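Local coordinates for protein transcriptional regulator, ROK family (Vibrio cholerae O1 biovar eltor, PDB 1Z05) that probably binds DNA as a zinc-containing transcriptional regulator of the ROK family, related to Mlc and linked to carbohydrate metabolism, at residues E266-P274 with C281-V290. Numbering follows the deposited sequence. Where two conformers were deposited one is given.
Sequences ELGHIQIDP and CGNYGCLETV. With ZN (zinc ion), chain B.
His269 and the thiolates of Cys281 and Cys286 meet on one zinc ion, the zinc site characteristic of the ROK family, probably structural and completed by Cys279 as a three-cysteine, one-histidine centre; the metal ties the loop 266-274 to the chain leading into helix 288-291. It illustrates how a metal joins segments close in sequence while surrounding backbone bonds fix their register. His269 binds through ND1, 2.1 Å from the zinc, and chi1 of -55°, setting CG beside its backbone N, helps swing the ring back toward the cysteines. The edge of that ring faces Cys286 SG. Its far nitrogen is held as well: one water accepts from His269 NE2 at 2.9 Å and donates to Glu288 OE1, a second-shell link that probably steadies the ring's rotation.

Backbone bonds extend the junction. Glu288 N reaches Gly268 O at 2.9 Å, Leu287 N binds Ile270 O, and Gly285 O takes both Ile272 N and Asp273 N, around a single Gln271–Cys286 bridge. Gln271 NE2 adds a side-chain bond to Tyr284 O, 3.1 Å long and tilted from the carbonyl plane.

Among apolar groups, Leu287 CD2 meets Leu267 CB and its CD1 meets Ile272 CG1, backed by helix 332-356. Tip to tip, Ile272 CD1 presses on Val290 CG2 at a tight 3.5 Å.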
# COMPACT_ATOMS: atom_id res chain seq x y z
N GLU A 266 -1.69 -11.90 -0.48
CA GLU A 266 -1.92 -13.33 -0.63
C GLU A 266 -0.71 -14.02 -1.29
O GLU A 266 -0.29 -13.63 -2.38
CB GLU A 266 -3.20 -13.61 -1.40
CG GLU A 266 -4.47 -13.43 -0.57
CD GLU A 266 -4.43 -14.22 0.74
OE1 GLU A 266 -4.28 -15.46 0.69
OE2 GLU A 266 -4.55 -13.59 1.80
N LEU A 267 -0.17 -15.02 -0.60
CA LEU A 267 1.08 -15.69 -0.99
C LEU A 267 0.93 -17.06 -1.64
O LEU A 267 1.87 -17.56 -2.25
CB LEU A 267 2.00 -15.85 0.24
CG LEU A 267 2.32 -14.60 1.04
CD1 LEU A 267 3.09 -14.98 2.27
CD2 LEU A 267 3.13 -13.64 0.18
N GLY A 268 -0.24 -17.67 -1.50
CA GLY A 268 -0.41 -19.10 -1.81
C GLY A 268 -0.20 -19.51 -3.25
O GLY A 268 0.09 -20.68 -3.52
N HIS A 269 -0.38 -18.58 -4.18
CA HIS A 269 -0.23 -18.90 -5.60
C HIS A 269 0.99 -18.31 -6.28
O HIS A 269 1.09 -18.29 -7.50
CB HIS A 269 -1.54 -18.65 -6.35
CG HIS A 269 -2.69 -19.39 -5.75
ND1 HIS A 269 -2.93 -20.73 -6.01
CD2 HIS A 269 -3.62 -19.01 -4.85
CE1 HIS A 269 -3.99 -21.12 -5.32
NE2 HIS A 269 -4.43 -20.10 -4.61
N ILE A 270 1.93 -17.82 -5.46
CA ILE A 270 3.27 -17.50 -5.95
C ILE A 270 3.96 -18.82 -6.30
O ILE A 270 4.02 -19.73 -5.47
CB ILE A 270 4.09 -16.70 -4.90
CG1 ILE A 270 3.42 -15.35 -4.61
CG2 ILE A 270 5.55 -16.51 -5.37
CD1 ILE A 270 3.94 -14.62 -3.36
N GLN A 271 4.45 -18.92 -7.53
CA GLN A 271 5.19 -20.11 -7.96
C GLN A 271 6.56 -20.15 -7.28
O GLN A 271 7.39 -19.27 -7.49
CB GLN A 271 5.35 -20.15 -9.49
CG GLN A 271 5.81 -21.51 -9.99
CD GLN A 271 6.08 -21.54 -11.47
OE1 GLN A 271 7.09 -21.03 -11.93
NE2 GLN A 271 5.17 -22.15 -12.22
N ILE A 272 6.78 -21.15 -6.43
CA ILE A 272 8.07 -21.29 -5.73
C ILE A 272 8.88 -22.47 -6.25
O ILE A 272 10.08 -22.57 -5.99
CB ILE A 272 7.93 -21.36 -4.17
CG1 ILE A 272 6.71 -22.17 -3.75
CG2 ILE A 272 7.91 -19.96 -3.55
CD1 ILE A 272 6.89 -23.65 -3.81
N ASP A 273 8.21 -23.37 -6.97
CA ASP A 273 8.88 -24.48 -7.64
C ASP A 273 8.43 -24.58 -9.09
O ASP A 273 7.32 -25.04 -9.37
CB ASP A 273 8.64 -25.81 -6.90
CG ASP A 273 9.40 -26.99 -7.53
OD1 ASP A 273 10.33 -26.76 -8.34
OD2 ASP A 273 9.06 -28.15 -7.20
N PRO A 274 9.31 -24.18 -10.03
CA PRO A 274 9.02 -24.21 -11.48
C PRO A 274 8.58 -25.59 -11.98
O PRO A 274 7.74 -25.67 -12.89
CB PRO A 274 10.36 -23.81 -12.12
CG PRO A 274 11.39 -23.98 -11.03
CD PRO A 274 10.66 -23.67 -9.76
N CYS A 281 -5.61 -24.52 -8.41
CA CYS A 281 -5.82 -23.43 -9.37
C CYS A 281 -5.53 -23.84 -10.82
O CYS A 281 -5.93 -23.15 -11.76
CB CYS A 281 -5.01 -22.19 -8.97
SG CYS A 281 -3.24 -22.27 -9.30
N GLY A 282 -4.84 -24.96 -10.99
CA GLY A 282 -4.56 -25.50 -12.33
C GLY A 282 -3.14 -25.26 -12.78
O GLY A 282 -2.65 -25.92 -13.70
N ASN A 283 -2.48 -24.29 -12.13
CA ASN A 283 -1.06 -24.04 -12.33
C ASN A 283 -0.19 -24.94 -11.46
O ASN A 283 -0.70 -25.63 -10.58
CB ASN A 283 -0.74 -22.56 -12.05
CG ASN A 283 -1.22 -21.65 -13.17
OD1 ASN A 283 -1.24 -22.04 -14.33
ND2 ASN A 283 -1.59 -20.42 -12.82
N TYR A 284 1.11 -24.94 -11.72
CA TYR A 284 2.04 -25.83 -11.05
C TYR A 284 3.04 -25.10 -10.14
O TYR A 284 3.50 -24.01 -10.47
CB TYR A 284 2.82 -26.64 -12.10
CG TYR A 284 1.98 -27.58 -12.95
CD1 TYR A 284 1.19 -27.11 -14.00
CD2 TYR A 284 2.01 -28.96 -12.71
CE1 TYR A 284 0.43 -27.99 -14.78
CE2 TYR A 284 1.27 -29.84 -13.48
CZ TYR A 284 0.48 -29.36 -14.51
OH TYR A 284 -0.25 -30.25 -15.27
N GLY A 285 3.37 -25.72 -9.01
CA GLY A 285 4.46 -25.24 -8.15
C GLY A 285 4.14 -24.08 -7.23
O GLY A 285 5.06 -23.45 -6.69
N CYS A 286 2.85 -23.80 -7.04
CA CYS A 286 2.38 -22.75 -6.12
C CYS A 286 2.86 -23.00 -4.69
O CYS A 286 3.04 -24.15 -4.29
CB CYS A 286 0.84 -22.68 -6.15
SG CYS A 286 0.14 -22.23 -7.77
N LEU A 287 3.08 -21.93 -3.93
CA LEU A 287 3.47 -22.07 -2.53
C LEU A 287 2.53 -22.98 -1.72
O LEU A 287 2.97 -23.78 -0.90
CB LEU A 287 3.59 -20.70 -1.84
CG LEU A 287 4.04 -20.66 -0.38
CD1 LEU A 287 5.49 -21.17 -0.20
CD2 LEU A 287 3.90 -19.25 0.19
N GLU A 288 1.22 -22.89 -1.95
CA GLU A 288 0.33 -23.71 -1.13
C GLU A 288 0.39 -25.22 -1.41
O GLU A 288 -0.15 -26.01 -0.64
CB GLU A 288 -1.10 -23.15 -1.08
CG GLU A 288 -1.93 -23.29 -2.31
CD GLU A 288 -3.37 -22.90 -2.02
OE1 GLU A 288 -3.61 -21.86 -1.35
OE2 GLU A 288 -4.27 -23.65 -2.45
N THR A 289 1.06 -25.62 -2.49
CA THR A 289 1.28 -27.04 -2.80
C THR A 289 2.34 -27.66 -1.88
O THR A 289 2.46 -28.89 -1.82
CB THR A 289 1.70 -27.29 -4.27
OG1 THR A 289 3.00 -26.74 -4.52
CG2 THR A 289 0.69 -26.70 -5.24
N VAL A 290 3.11 -26.82 -1.18
CA VAL A 290 4.18 -27.31 -0.32
C VAL A 290 4.09 -26.75 1.11
O VAL A 290 4.82 -27.21 1.99
CB VAL A 290 5.60 -26.98 -0.91
CG1 VAL A 290 5.82 -27.64 -2.26
CG2 VAL A 290 5.83 -25.47 -1.02
ZN ZN B . -2.07 -22.20 -7.30
O HOH W 1 -6.02 -20.74 -2.28